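PDB 5ZQI: alginate lyase AlgAT5 from Defluviitalea, which probably cleaves the polysaccharide alginate by beta-elimination, as a lyase of polysaccharide lyase family 7. Local coordinates for residues S90-V95 against V103-C108; D148-H153 against E260-V265. One frame throughout, in Å; residues are numbered along the deposited sequence.

Interaction 1: S90-V95 against V103-C108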
loop_
_atom_site.group_PDB
_atom_site.type_symbol
_atom_site.label_atom_id
_atom_site.label_comp_id
_atom_site.label_asym_id
_atom_site.label_seq_id
_atom_site.Cartn_x
_atom_site.Cartn_y
_atom_site.Cartn_z
ATOM N N SER A 90 -1.751 2.361 18.586
ATOM C CA SER A 90 -0.507 1.837 19.159
ATOM C C SER A 90 -0.091 0.500 18.551
ATOM O O SER A 90 1.092 0.152 18.599
ATOM C CB SER A 90 -0.670 1.708 20.664
ATOM O OG SER A 90 -1.606 0.702 20.955
ATOM N N GLU A 91 -1.039 -0.286 18.044
ATOM C CA GLU A 91 -0.684 -1.550 17.402
ATOM C C GLU A 91 -0.647 -1.488 15.882
ATOM O O GLU A 91 0.223 -2.116 15.261
ATOM C CB GLU A 91 -1.667 -2.651 17.808
ATOM C CG GLU A 91 -1.259 -4.046 17.314
ATOM C CD GLU A 91 -2.047 -5.159 17.946
ATOM O OE1 GLU A 91 -2.978 -4.875 18.727
ATOM O OE2 GLU A 91 -1.721 -6.334 17.659
ATOM N N TYR A 92 -1.575 -0.774 15.255
ATOM C CA TYR A 92 -1.757 -0.900 13.812
ATOM C C TYR A 92 -1.217 0.241 12.973
ATOM O O TYR A 92 -0.935 0.000 11.787
ATOM C CB TYR A 92 -3.264 -1.095 13.482
ATOM C CG TYR A 92 -3.852 -2.307 14.170
ATOM C CD1 TYR A 92 -3.346 -3.575 13.936
ATOM C CD2 TYR A 92 -4.874 -2.179 15.083
ATOM C CE1 TYR A 92 -3.870 -4.675 14.569
ATOM C CE2 TYR A 92 -5.374 -3.263 15.758
ATOM C CZ TYR A 92 -4.878 -4.496 15.505
ATOM O OH TYR A 92 -5.427 -5.567 16.167
ATOM N N PHE A 93 -1.024 1.437 13.544
ATOM C CA PHE A 93 -0.702 2.631 12.732
ATOM C C PHE A 93 -0.010 3.670 13.613
ATOM O O PHE A 93 -0.667 4.459 14.289
ATOM C CB PHE A 93 -1.964 3.188 12.093
ATOM C CG PHE A 93 -1.771 4.449 11.264
ATOM C CD1 PHE A 93 -1.198 4.383 10.011
ATOM C CD2 PHE A 93 -2.198 5.687 11.735
ATOM C CE1 PHE A 93 -1.070 5.523 9.248
ATOM C CE2 PHE A 93 -2.063 6.823 10.987
ATOM C CZ PHE A 93 -1.500 6.740 9.712
ATOM N N HIS A 94 1.290 3.612 13.633
ATOM C CA HIS A 94 2.070 4.413 14.562
ATOM C C HIS A 94 3.493 4.598 14.141
ATOM O O HIS A 94 3.949 3.945 13.342
ATOM C CB HIS A 94 2.008 3.720 15.961
ATOM C CG HIS A 94 2.697 2.431 16.047
ATOM N ND1 HIS A 94 2.092 1.257 15.757
ATOM C CD2 HIS A 94 3.968 2.127 16.311
ATOM C CE1 HIS A 94 2.961 0.282 15.870
ATOM N NE2 HIS A 94 4.105 0.782 16.203
ATOM N N VAL A 95 4.154 5.562 14.784
ATOM C CA VAL A 95 5.561 5.796 14.470
ATOM C C VAL A 95 6.427 4.736 15.147
ATOM O O VAL A 95 6.189 4.349 16.305
ATOM C CB VAL A 95 5.987 7.215 14.888
ATOM C CG1 VAL A 95 7.470 7.478 14.585
ATOM C CG2 VAL A 95 5.097 8.251 14.181
ATOM N N VAL A 103 4.652 2.573 10.997
ATOM C CA VAL A 103 4.371 1.145 11.041
ATOM C C VAL A 103 2.913 0.908 10.675
ATOM O O VAL A 103 2.009 1.531 11.254
ATOM C CB VAL A 103 4.661 0.590 12.444
ATOM C CG1 VAL A 103 4.297 -0.917 12.503
ATOM C CG2 VAL A 103 6.087 0.816 12.846
ATOM N N PHE A 104 2.689 0.022 9.695
ATOM C CA PHE A 104 1.357 -0.427 9.285
ATOM C C PHE A 104 1.292 -1.922 9.579
ATOM O O PHE A 104 2.112 -2.689 9.062
ATOM C CB PHE A 104 1.087 -0.191 7.801
ATOM C CG PHE A 104 1.102 1.249 7.362
ATOM C CD1 PHE A 104 2.305 1.918 7.149
ATOM C CD2 PHE A 104 -0.079 1.922 7.110
ATOM C CE1 PHE A 104 2.284 3.236 6.711
ATOM C CE2 PHE A 104 -0.086 3.220 6.682
ATOM C CZ PHE A 104 1.089 3.880 6.480
ATOM N N LYS A 105 0.288 -2.345 10.345
ATOM C CA LYS A 105 0.091 -3.752 10.696
ATOM C C LYS A 105 -1.342 -4.151 10.394
ATOM O O LYS A 105 -2.262 -3.445 10.784
ATOM C CB LYS A 105 0.410 -4.004 12.183
ATOM C CG LYS A 105 0.019 -5.396 12.664
ATOM C CD LYS A 105 0.440 -5.628 14.102
ATOM C CE LYS A 105 -0.124 -6.948 14.622
ATOM N NZ LYS A 105 0.274 -7.277 16.009
ATOM N N ALA A 106 -1.538 -5.306 9.753
ATOM C CA ALA A 106 -2.865 -5.900 9.614
ATOM C C ALA A 106 -2.768 -7.388 9.901
ATOM O O ALA A 106 -2.042 -8.114 9.215
ATOM C CB ALA A 106 -3.459 -5.631 8.223
ATOM N N HIS A 107 -3.493 -7.816 10.925
ATOM C CA HIS A 107 -3.493 -9.208 11.356
ATOM C C HIS A 107 -4.536 -10.031 10.615
ATOM O O HIS A 107 -5.550 -9.515 10.159
ATOM C CB HIS A 107 -3.732 -9.297 12.866
ATOM C CG HIS A 107 -5.023 -8.683 13.318
ATOM N ND1 HIS A 107 -5.408 -7.404 12.965
ATOM C CD2 HIS A 107 -6.023 -9.184 14.078
ATOM C CE1 HIS A 107 -6.593 -7.149 13.496
ATOM N NE2 HIS A 107 -6.979 -8.208 14.187
ATOM N N CYS A 108 -4.278 -11.341 10.532
ATOM C CA CYS A 108 -5.102 -12.227 9.708
ATOM C C CYS A 108 -6.518 -12.352 10.228
ATOM O O CYS A 108 -7.429 -12.694 9.461
ATOM C CB CYS A 108 -4.426 -13.600 9.596
ATOM S SG CYS A 108 -2.851 -13.562 8.687
#
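Lys105 reaches Glu91 through a fully extended chain. In the conformer described here, one of two modelled for Glu91, Lys105 NZ donates to Glu91 OE2 at 2.8 Å in a salt bridge that uses the lone pair directed away from the other carboxylate oxygen. Beside it, Lys105 CG passes Tyr92 CD1 at 4.0 Å. With an alanine in place of Lys105, the Glu91 carboxylate would probably lose its charged mate in this conformer, and the Tyr92 ring would lose the aliphatic chain that crosses it. Further along, Tyr92 OH lies over one face of the His107 imidazole, 3.3 Å from His107 CE1; the two planes are close to parallel (20°) but displaced, with little ring-over-ring stacking. On the other side of the sheet Phe93 and Phe104 run side by side in an offset edge-to-face pair, the edge of Phe93 turned to the face of Phe104, with centroids 5.4 Å apart and planes at 65°.

The backbone evidence is that of an antiparallel beta hairpin, with strand 93-95 outermost in the seven-stranded sheet of the beta-sandwich. His94 and Val103 form a hydrogen-bonded pair, Val103 N to His94 O being 2.8 Å and nearly straight, and Lys105 N is bound to Tyr92 O at 3.0 Å.

His94 CG sits between its own backbone N and carbonyl carbon (chi1 68°), which sets the imidazole between Val103 and the Ser90 carbonyl: Val103 CB packs on one face, 4.0 Å from the ring centroid, as a CH-pi contact, and Ser90 O lies over the opposite face. In the second shell, His89 ND1 receives the backbone N-H groups of Glu91 and Tyr92, while Tyr256 makes a cation-pi contact with Lys105.

Interaction 2: D148-H153 against E260-V265; sequences DQKITH and EIYNLV
CG of Lys150 lies between its backbone N and carbonyl carbon (chi1 65°), and the extended chain beyond carries the amine along the edge of the Tyr262 ring, where Lys150 NZ donates to Tyr262 OH at 3.0 Å. Glu260 runs alongside Lys150, but its OE1 stays 4.0 Å from Lys150 NZ, beyond a salt bridge; one water joins them, accepting from NZ and donating to OE1, which Asn96 also binds. Asp148 and Asn263 likewise lie side by side: Asp148 OD2, which also forms a salt bridge with Arg204, is met from above the carboxylate plane by Asn263 ND2 at 3.0 Å.

A classic beta bulge, Tyr262 and Asn263 against Asp148, coincides with a bend of the strand at Tyr262. Asp148 O takes Tyr262 N at 2.8 Å and, weakly, Asn263 N at 3.3 Å. Regular pairing resumes with Gln149 opposite Ile261, and the next hydrogen-bonded pair is Lys150 with Glu260, Lys150 N binding Glu260 O at 2.9 Å.

Gln149 and Ile261 point to the other face, where Gln149 OE1 accepts from Asn259 and NE2 reaches Val163 O on strand 160-167 of the other sheet. Segments 148-153 and 260-265 lie inside the seven-stranded sheet, strand 205-212 bordering 142-153 and strand 102-107 bordering 256-269.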
loop_
_atom_site.group_PDB
_atom_site.type_symbol
_atom_site.label_atom_id
_atom_site.label_comp_id
_atom_site.label_asym_id
_atom_site.label_seq_id
_atom_site.Cartn_x
_atom_site.Cartn_y
_atom_site.Cartn_z
ATOM N N ASP A 148 9.155 4.572 -0.042
ATOM C CA ASP A 148 10.436 4.187 0.547
ATOM C C ASP A 148 10.065 3.432 1.816
ATOM O O ASP A 148 9.496 4.024 2.736
ATOM C CB ASP A 148 11.244 5.451 0.801
ATOM C CG ASP A 148 12.552 5.204 1.452
ATOM O OD1 ASP A 148 12.910 4.043 1.705
ATOM O OD2 ASP A 148 13.273 6.225 1.646
ATOM N N GLN A 149 10.301 2.117 1.848
ATOM C CA GLN A 149 9.695 1.282 2.885
ATOM C C GLN A 149 10.539 0.040 3.117
ATOM O O GLN A 149 11.487 -0.240 2.373
ATOM C CB GLN A 149 8.249 0.907 2.506
ATOM C CG GLN A 149 8.130 0.054 1.210
ATOM C CD GLN A 149 6.707 -0.260 0.841
ATOM O OE1 GLN A 149 5.822 -0.288 1.689
ATOM N NE2 GLN A 149 6.474 -0.471 -0.429
ATOM N N LYS A 150 10.196 -0.704 4.175
ATOM C CA LYS A 150 10.737 -2.044 4.390
ATOM C C LYS A 150 9.609 -2.918 4.902
ATOM O O LYS A 150 8.728 -2.432 5.613
ATOM C CB LYS A 150 11.909 -2.042 5.345
ATOM C CG LYS A 150 11.571 -1.621 6.758
ATOM C CD LYS A 150 12.828 -1.576 7.622
ATOM C CE LYS A 150 12.513 -1.070 9.001
ATOM N NZ LYS A 150 13.782 -0.891 9.785
ATOM N N ILE A 151 9.562 -4.168 4.469
ATOM C CA ILE A 151 8.561 -5.118 4.951
ATOM C C ILE A 151 9.170 -5.893 6.113
ATOM O O ILE A 151 10.294 -6.402 5.996
ATOM C CB ILE A 151 8.092 -6.056 3.831
ATOM C CG1 ILE A 151 7.582 -5.253 2.629
ATOM C CG2 ILE A 151 7.038 -7.039 4.391
ATOM C CD1 ILE A 151 7.507 -6.079 1.328
ATOM N N THR A 152 8.465 -5.950 7.253
ATOM C CA THR A 152 9.070 -6.474 8.472
ATOM C C THR A 152 8.466 -7.768 9.002
ATOM O O THR A 152 9.105 -8.422 9.835
ATOM C CB THR A 152 9.030 -5.431 9.598
ATOM O OG1 THR A 152 7.685 -4.982 9.808
ATOM C CG2 THR A 152 9.883 -4.213 9.246
ATOM N N HIS A 153 7.286 -8.173 8.536
ATOM C CA HIS A 153 6.664 -9.370 9.087
ATOM C C HIS A 153 5.648 -9.888 8.082
ATOM O O HIS A 153 4.996 -9.114 7.377
ATOM C CB HIS A 153 5.990 -9.076 10.436
ATOM C CG HIS A 153 5.770 -10.283 11.294
ATOM N ND1 HIS A 153 6.671 -10.707 12.251
ATOM C CD2 HIS A 153 4.712 -11.121 11.378
ATOM C CE1 HIS A 153 6.192 -11.778 12.857
ATOM N NE2 HIS A 153 5.013 -12.062 12.332
ATOM N N GLU A 260 7.003 -0.776 7.313
ATOM C CA GLU A 260 7.367 0.540 7.822
ATOM C C GLU A 260 7.655 1.419 6.612
ATOM O O GLU A 260 8.484 1.057 5.768
ATOM C CB GLU A 260 8.578 0.463 8.754
ATOM C CG GLU A 260 8.347 -0.412 9.973
ATOM C CD GLU A 260 9.416 -0.313 11.048
ATOM O OE1 GLU A 260 10.241 0.643 11.001
ATOM O OE2 GLU A 260 9.422 -1.188 11.934
ATOM N N ILE A 261 6.949 2.545 6.512
ATOM C CA ILE A 261 7.115 3.499 5.409
ATOM C C ILE A 261 7.884 4.707 5.945
ATOM O O ILE A 261 7.420 5.404 6.858
ATOM C CB ILE A 261 5.769 3.930 4.777
ATOM C CG1 ILE A 261 5.049 2.689 4.251
ATOM C CG2 ILE A 261 6.009 5.017 3.716
ATOM C CD1 ILE A 261 3.749 2.999 3.469
ATOM N N TYR A 262 9.025 4.989 5.326
ATOM C CA TYR A 262 9.901 6.108 5.666
ATOM C C TYR A 262 9.579 7.375 4.894
ATOM O O TYR A 262 9.657 8.474 5.461
ATOM C CB TYR A 262 11.355 5.708 5.373
ATOM C CG TYR A 262 11.938 4.718 6.328
ATOM C CD1 TYR A 262 11.669 3.368 6.207
ATOM C CD2 TYR A 262 12.745 5.137 7.382
ATOM C CE1 TYR A 262 12.131 2.521 7.112
ATOM C CE2 TYR A 262 13.270 4.254 8.274
ATOM C CZ TYR A 262 12.939 2.982 8.179
ATOM O OH TYR A 262 13.505 2.031 9.068
ATOM N N ASN A 263 9.202 7.240 3.621
ATOM C CA ASN A 263 8.865 8.364 2.766
ATOM C C ASN A 263 7.792 7.894 1.798
ATOM O O ASN A 263 7.759 6.725 1.404
ATOM C CB ASN A 263 10.095 8.897 1.987
ATOM C CG ASN A 263 11.197 9.448 2.896
ATOM O OD1 ASN A 263 11.108 10.559 3.439
ATOM N ND2 ASN A 263 12.244 8.659 3.072
ATOM N N LEU A 264 6.922 8.813 1.418
ATOM C CA LEU A 264 5.753 8.543 0.587
ATOM C C LEU A 264 5.423 9.836 -0.141
ATOM O O LEU A 264 5.237 10.871 0.506
ATOM C CB LEU A 264 4.567 8.083 1.428
ATOM C CG LEU A 264 3.270 7.766 0.692
ATOM C CD1 LEU A 264 3.461 6.618 -0.265
ATOM C CD2 LEU A 264 2.191 7.414 1.734
ATOM N N VAL A 265 5.349 9.777 -1.466
ATOM C CA VAL A 265 4.988 10.940 -2.268
ATOM C C VAL A 265 4.121 10.516 -3.444
ATOM O O VAL A 265 4.353 9.488 -4.078
ATOM C CB VAL A 265 6.224 11.728 -2.771
ATOM C CG1 VAL A 265 7.027 10.952 -3.779
ATOM C CG2 VAL A 265 5.846 13.096 -3.324
HETATM O O HOH W 1 12.778 0.256 12.148
#

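From the N terminus, interaction 1 comes first and closes a short turn, only seven residues separating 90-95 from 103-108. Interaction 2 opens afterwards and closes a far longer excursion, with 106 residues between 148-153 and 260-265, so the two are in series and neither nests nor crosses. They meet in space because strand 256-269 returns to lie between 102-107 and 142-153, with about 12 Å between centres. Besides the backbone bonds between strands 102-107 and 256-269, side chains pack on both faces: Phe104 CE1 lies 3.6 Å from Ile261 CD1, and Val103 CG2 lies 3.9 Å from Glu260 CG. Together they tie the edge hairpin to the middle of the seven-stranded sheet.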